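Local coordinates for protein nuclear receptor corepressor 2 (Homo sapiens, PDB 4A69) that probably acts as a transcriptional corepressor and binds inositol tetrakisphosphate through a Myb-like helical domain at its interface with a partner protein, at residues 65-68 with 69-73; 83-86 with 87-90. All coordinates share one frame; numbering follows the deposited sequence.

Contact 1: 65-68 with 69-73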
# COMPACT_ATOMS: atom_id res chain seq x y z
N PHE C 65 -12.92 8.46 -17.72
CA PHE C 65 -11.96 9.53 -17.93
C PHE C 65 -11.20 9.35 -19.23
O PHE C 65 -10.72 10.32 -19.79
CB PHE C 65 -11.01 9.64 -16.73
CG PHE C 65 -11.70 9.96 -15.42
CD1 PHE C 65 -12.21 11.24 -15.18
CD2 PHE C 65 -11.82 9.00 -14.43
CE1 PHE C 65 -12.83 11.55 -13.98
CE2 PHE C 65 -12.44 9.30 -13.22
CZ PHE C 65 -12.95 10.58 -13.00
N GLY C 66 -11.12 8.11 -19.71
CA GLY C 66 -10.59 7.83 -21.05
C GLY C 66 -11.41 8.55 -22.10
O GLY C 66 -10.87 9.30 -22.93
N LEU C 67 -12.73 8.36 -22.05
CA LEU C 67 -13.64 9.05 -22.97
C LEU C 67 -13.59 10.57 -22.80
O LEU C 67 -13.50 11.31 -23.78
CB LEU C 67 -15.07 8.53 -22.82
CG LEU C 67 -16.12 8.80 -23.90
CD1 LEU C 67 -15.53 8.78 -25.30
CD2 LEU C 67 -17.23 7.77 -23.79
N ILE C 68 -13.62 11.05 -21.56
CA ILE C 68 -13.59 12.49 -21.30
C ILE C 68 -12.33 13.12 -21.90
O ILE C 68 -12.41 14.09 -22.66
CB ILE C 68 -13.73 12.82 -19.80
CG1 ILE C 68 -15.13 12.44 -19.31
CG2 ILE C 68 -13.47 14.31 -19.54
CD1 ILE C 68 -15.22 12.25 -17.80
N ALA C 69 -11.16 12.55 -21.57
CA ALA C 69 -9.89 13.07 -22.08
C ALA C 69 -9.85 13.15 -23.61
O ALA C 69 -9.25 14.07 -24.17
CB ALA C 69 -8.72 12.24 -21.57
N SER C 70 -10.50 12.20 -24.27
CA SER C 70 -10.53 12.16 -25.73
C SER C 70 -11.16 13.40 -26.36
O SER C 70 -10.81 13.78 -27.48
CB SER C 70 -11.22 10.89 -26.23
OG SER C 70 -12.63 10.94 -26.01
N PHE C 71 -12.07 14.05 -25.65
CA PHE C 71 -12.72 15.27 -26.14
C PHE C 71 -12.01 16.54 -25.70
O PHE C 71 -12.54 17.64 -25.87
CB PHE C 71 -14.20 15.32 -25.72
CG PHE C 71 -15.06 14.29 -26.40
CD1 PHE C 71 -15.56 14.52 -27.68
CD2 PHE C 71 -15.41 13.11 -25.75
CE1 PHE C 71 -16.37 13.58 -28.31
CE2 PHE C 71 -16.22 12.17 -26.37
CZ PHE C 71 -16.70 12.40 -27.65
N LEU C 72 -10.81 16.40 -25.12
CA LEU C 72 -10.07 17.56 -24.63
C LEU C 72 -8.65 17.63 -25.21
O LEU C 72 -7.76 16.89 -24.80
CB LEU C 72 -10.02 17.57 -23.10
CG LEU C 72 -11.34 17.67 -22.33
CD1 LEU C 72 -11.15 17.14 -20.91
CD2 LEU C 72 -11.88 19.10 -22.30
N GLU C 73 -8.46 18.56 -26.14
CA GLU C 73 -7.22 18.69 -26.92
C GLU C 73 -5.95 18.85 -26.08
O GLU C 73 -4.91 18.31 -26.44
CB GLU C 73 -7.32 19.86 -27.91
CG GLU C 73 -8.52 19.81 -28.86
CD GLU C 73 -8.23 19.03 -30.14
OE1 GLU C 73 -7.77 17.87 -30.05
OE2 GLU C 73 -8.49 19.58 -31.23
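Ala-69 N bonds to Phe-65 O at 2.9 Å and Ser-70 N to Gly-66 O at 3.2 Å in alpha-helical steps, after which the spiral tightens and Phe-71 N reaches only three residues back, 3.0 Å from Ile-68 O. This last donor sits well above the carbonyl plane, 51° out of it. Ser-70 turns its hydroxyl back onto the helix: with OG held between its own N and carbonyl carbon (chi1 72°), it comes to Leu-67 O as a hydrogen-bond donor, although the modelled length is very short and so doubtful in detail. Leu-67 and Phe-71 lie alongside each other, pointing the same way, CD1 of the leucine 3.6 Å from CE2 of the ring. The aromatic CD2 of Phe-71 also approaches Leu-67 O obliquely, at 3.3 Å. This is the end of the short middle helix in a Myb-like three-helix domain, which packs against helices 48-60 and 77-87. Ile-68 and Leu-72 contribute to both contacts, running next to each other with Ile-68 CG2 3.9 Å from Leu-72 CD1. Ile-68 packs on Phe-54 and Phe-58, and both it and Leu-72 touch Cys-80. Lys-57 of helix 48-60 makes a cation-pi contact with the Phe-71 ring, and at the start of the helix Asn-64 OD1 accepts a hydrogen bond from Leu-67 N.

Contact 2: 83-86 with 87-90; sequences YYYL and TKKN. With I0P (D-myo inositol 1,4,5,6 tetrakisphosphate), chain Q.
Over one face of the Tyr-83 ring sits the Thr-87 methyl, a CH-pi contact in which CG2 stands 3.5 Å above the ring plane, displaced toward the rim. Over one face of Tyr-84 passes the Lys-88 chain, with CD 4.1 Å from the ring centroid; at its edge, in plane, lie Tyr-85 CE2 and phosphate oxygen O35 of the inositol tetrakisphosphate. Tyr-85 receives Tyr-84 CD2 over the centre of one face and meets phosphate oxygen O25 at its edge. The two hydroxyls donate to the same 5-phosphate, Tyr-84 OH to O35 and Tyr-85 OH to O25, each at 2.6 Å. Lys-88 gets its amine there by running straight beyond CG, chi2 to chi4 all near extended, across the Tyr-84 ring. Its NZ also binds O35, at 2.6 Å, and reaches O36 of the 6-phosphate at 2.8 Å, so one ammonium bridges two phosphates. A phenylalanine in place of Tyr-84 would probably leave O35 with Lys-88 NZ but without the tyrosine hydroxyl, weakening the hold on the 5-phosphate. In the backbone, Lys-88 N closes on Tyr-84 O, while Thr-87 OG1 donates to Tyr-83 O at 2.8 Å, beside a weak bond from Thr-87 N. Beyond the helix, a water accepts a hydrogen bond from Lys-89 N and lies 2.9 Å from Tyr-85 O. Residues of another protein chain stack on Tyr-85 and add hydrogen bonds to the inositol phosphate, as does Lys-63. Within the domain, Tyr-83 stacks on Trp-46 and meets Phe-54 of helix 48-60 edge-to-face, while Tyr-84 meets Phe-65 of helix 65-70 in the same manner.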
# COMPACT_ATOMS: atom_id res chain seq x y z
N TYR C 83 -8.19 16.71 -12.01
CA TYR C 83 -9.23 17.75 -11.98
C TYR C 83 -10.45 17.27 -11.21
O TYR C 83 -10.97 18.00 -10.36
CB TYR C 83 -9.61 18.17 -13.41
CG TYR C 83 -10.75 19.17 -13.50
CD1 TYR C 83 -10.53 20.53 -13.23
CD2 TYR C 83 -12.03 18.76 -13.85
CE1 TYR C 83 -11.57 21.44 -13.30
CE2 TYR C 83 -13.08 19.67 -13.93
CZ TYR C 83 -12.84 21.01 -13.65
OH TYR C 83 -13.87 21.91 -13.73
N TYR C 84 -10.88 16.04 -11.48
CA TYR C 84 -12.01 15.43 -10.78
C TYR C 84 -11.86 15.49 -9.27
O TYR C 84 -12.78 15.91 -8.56
CB TYR C 84 -12.20 13.98 -11.24
CG TYR C 84 -13.18 13.17 -10.43
CD1 TYR C 84 -14.56 13.30 -10.64
CD2 TYR C 84 -12.75 12.21 -9.51
CE1 TYR C 84 -15.46 12.56 -9.92
CE2 TYR C 84 -13.66 11.44 -8.78
CZ TYR C 84 -15.02 11.63 -9.00
OH TYR C 84 -15.96 10.89 -8.32
N TYR C 85 -10.69 15.10 -8.76
CA TYR C 85 -10.46 15.13 -7.32
C TYR C 85 -10.28 16.54 -6.75
O TYR C 85 -10.66 16.80 -5.61
CB TYR C 85 -9.29 14.24 -6.93
CG TYR C 85 -9.65 12.78 -6.95
CD1 TYR C 85 -10.44 12.23 -5.93
CD2 TYR C 85 -9.23 11.95 -7.99
CE1 TYR C 85 -10.79 10.88 -5.95
CE2 TYR C 85 -9.57 10.61 -8.01
CZ TYR C 85 -10.34 10.08 -6.99
OH TYR C 85 -10.69 8.75 -7.00
N LEU C 86 -9.69 17.44 -7.53
CA LEU C 86 -9.47 18.83 -7.09
C LEU C 86 -10.78 19.64 -6.98
O LEU C 86 -10.86 20.60 -6.21
CB LEU C 86 -8.42 19.52 -7.97
CG LEU C 86 -6.95 19.15 -7.69
CD1 LEU C 86 -6.03 19.71 -8.75
CD2 LEU C 86 -6.50 19.60 -6.31
N THR C 87 -11.81 19.22 -7.71
CA THR C 87 -13.05 19.97 -7.82
C THR C 87 -14.33 19.32 -7.28
O THR C 87 -15.28 20.03 -6.98
CB THR C 87 -13.31 20.38 -9.28
OG1 THR C 87 -13.45 19.20 -10.09
CG2 THR C 87 -12.16 21.22 -9.81
N LYS C 88 -14.35 17.99 -7.16
CA LYS C 88 -15.61 17.28 -6.86
C LYS C 88 -16.28 17.63 -5.53
O LYS C 88 -17.40 17.19 -5.26
CB LYS C 88 -15.47 15.76 -7.02
CG LYS C 88 -14.73 15.05 -5.90
CD LYS C 88 -15.00 13.56 -5.92
CE LYS C 88 -14.40 12.89 -4.69
NZ LYS C 88 -14.87 11.48 -4.56
N LYS C 89 -15.61 18.42 -4.69
CA LYS C 89 -16.27 19.01 -3.52
C LYS C 89 -16.77 20.41 -3.86
O LYS C 89 -17.96 20.71 -3.72
CB LYS C 89 -15.32 19.07 -2.32
CG LYS C 89 -14.62 17.77 -1.98
CD LYS C 89 -15.59 16.63 -1.73
CE LYS C 89 -14.87 15.46 -1.09
NZ LYS C 89 -15.77 14.30 -0.91
N ASN C 90 -15.84 21.25 -4.33
CA ASN C 90 -16.10 22.63 -4.73
C ASN C 90 -16.91 22.71 -6.03
O ASN C 90 -18.13 22.53 -6.04
CB ASN C 90 -14.78 23.39 -4.93
CG ASN C 90 -13.67 22.92 -3.98
OD1 ASN C 90 -13.69 21.80 -3.47
ND2 ASN C 90 -12.68 23.79 -3.76
O21 I0P Q . -17.30 9.63 1.31
P1 I0P Q . -17.88 9.62 -0.09
O41 I0P Q . -17.65 10.87 -0.91
O31 I0P Q . -19.29 9.11 -0.19
O11 I0P Q . -16.97 8.50 -0.83
C1 I0P Q . -17.19 8.15 -2.19
C6 I0P Q . -15.88 7.96 -2.94
O16 I0P Q . -15.17 9.19 -2.87
P6 I0P Q . -13.68 9.28 -2.27
O46 I0P Q . -12.86 8.40 -3.19
O26 I0P Q . -13.75 8.71 -0.89
O36 I0P Q . -13.33 10.73 -2.35
C5 I0P Q . -16.14 7.57 -4.40
O15 I0P Q . -14.90 7.37 -5.09
P5 I0P Q . -14.28 8.32 -6.22
O45 I0P Q . -14.30 7.47 -7.47
O35 I0P Q . -15.14 9.56 -6.30
O25 I0P Q . -12.91 8.58 -5.66
C2 I0P Q . -18.04 6.89 -2.22
O12 I0P Q . -17.38 5.87 -1.45
C3 I0P Q . -18.28 6.45 -3.66
O13 I0P Q . -18.95 5.20 -3.63
C4 I0P Q . -16.97 6.29 -4.45
O14 I0P Q . -17.31 5.97 -5.80
P4 I0P Q . -17.45 4.47 -6.35
O24 I0P Q . -16.34 3.70 -5.68
O44 I0P Q . -18.81 3.97 -5.90
O34 I0P Q . -17.37 4.68 -7.85
O HOH W 1 -12.44 18.63 -4.21

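Contact 1 closes helix 65-70 and contact 2 closes helix 77-87, the next helix along the chain, so the two come in series within the same Myb-like domain. Their centres are about 17 Å apart, yet they touch: Phe-65 CZ, at the start of helix 65-70, lies 3.7 Å from Tyr-84 CG. Ile-68 and Leu-72 of contact 1 pack on helix 48-60, whereas its first residue, Phe-65, backs onto a tyrosine that binds the inositol phosphate. Helix 48-60 lies against both contacts through Phe-54, which meets Ile-68 and Tyr-83. The domain's hydrophobic interior therefore runs up to the ligand pocket shared with the partner protein.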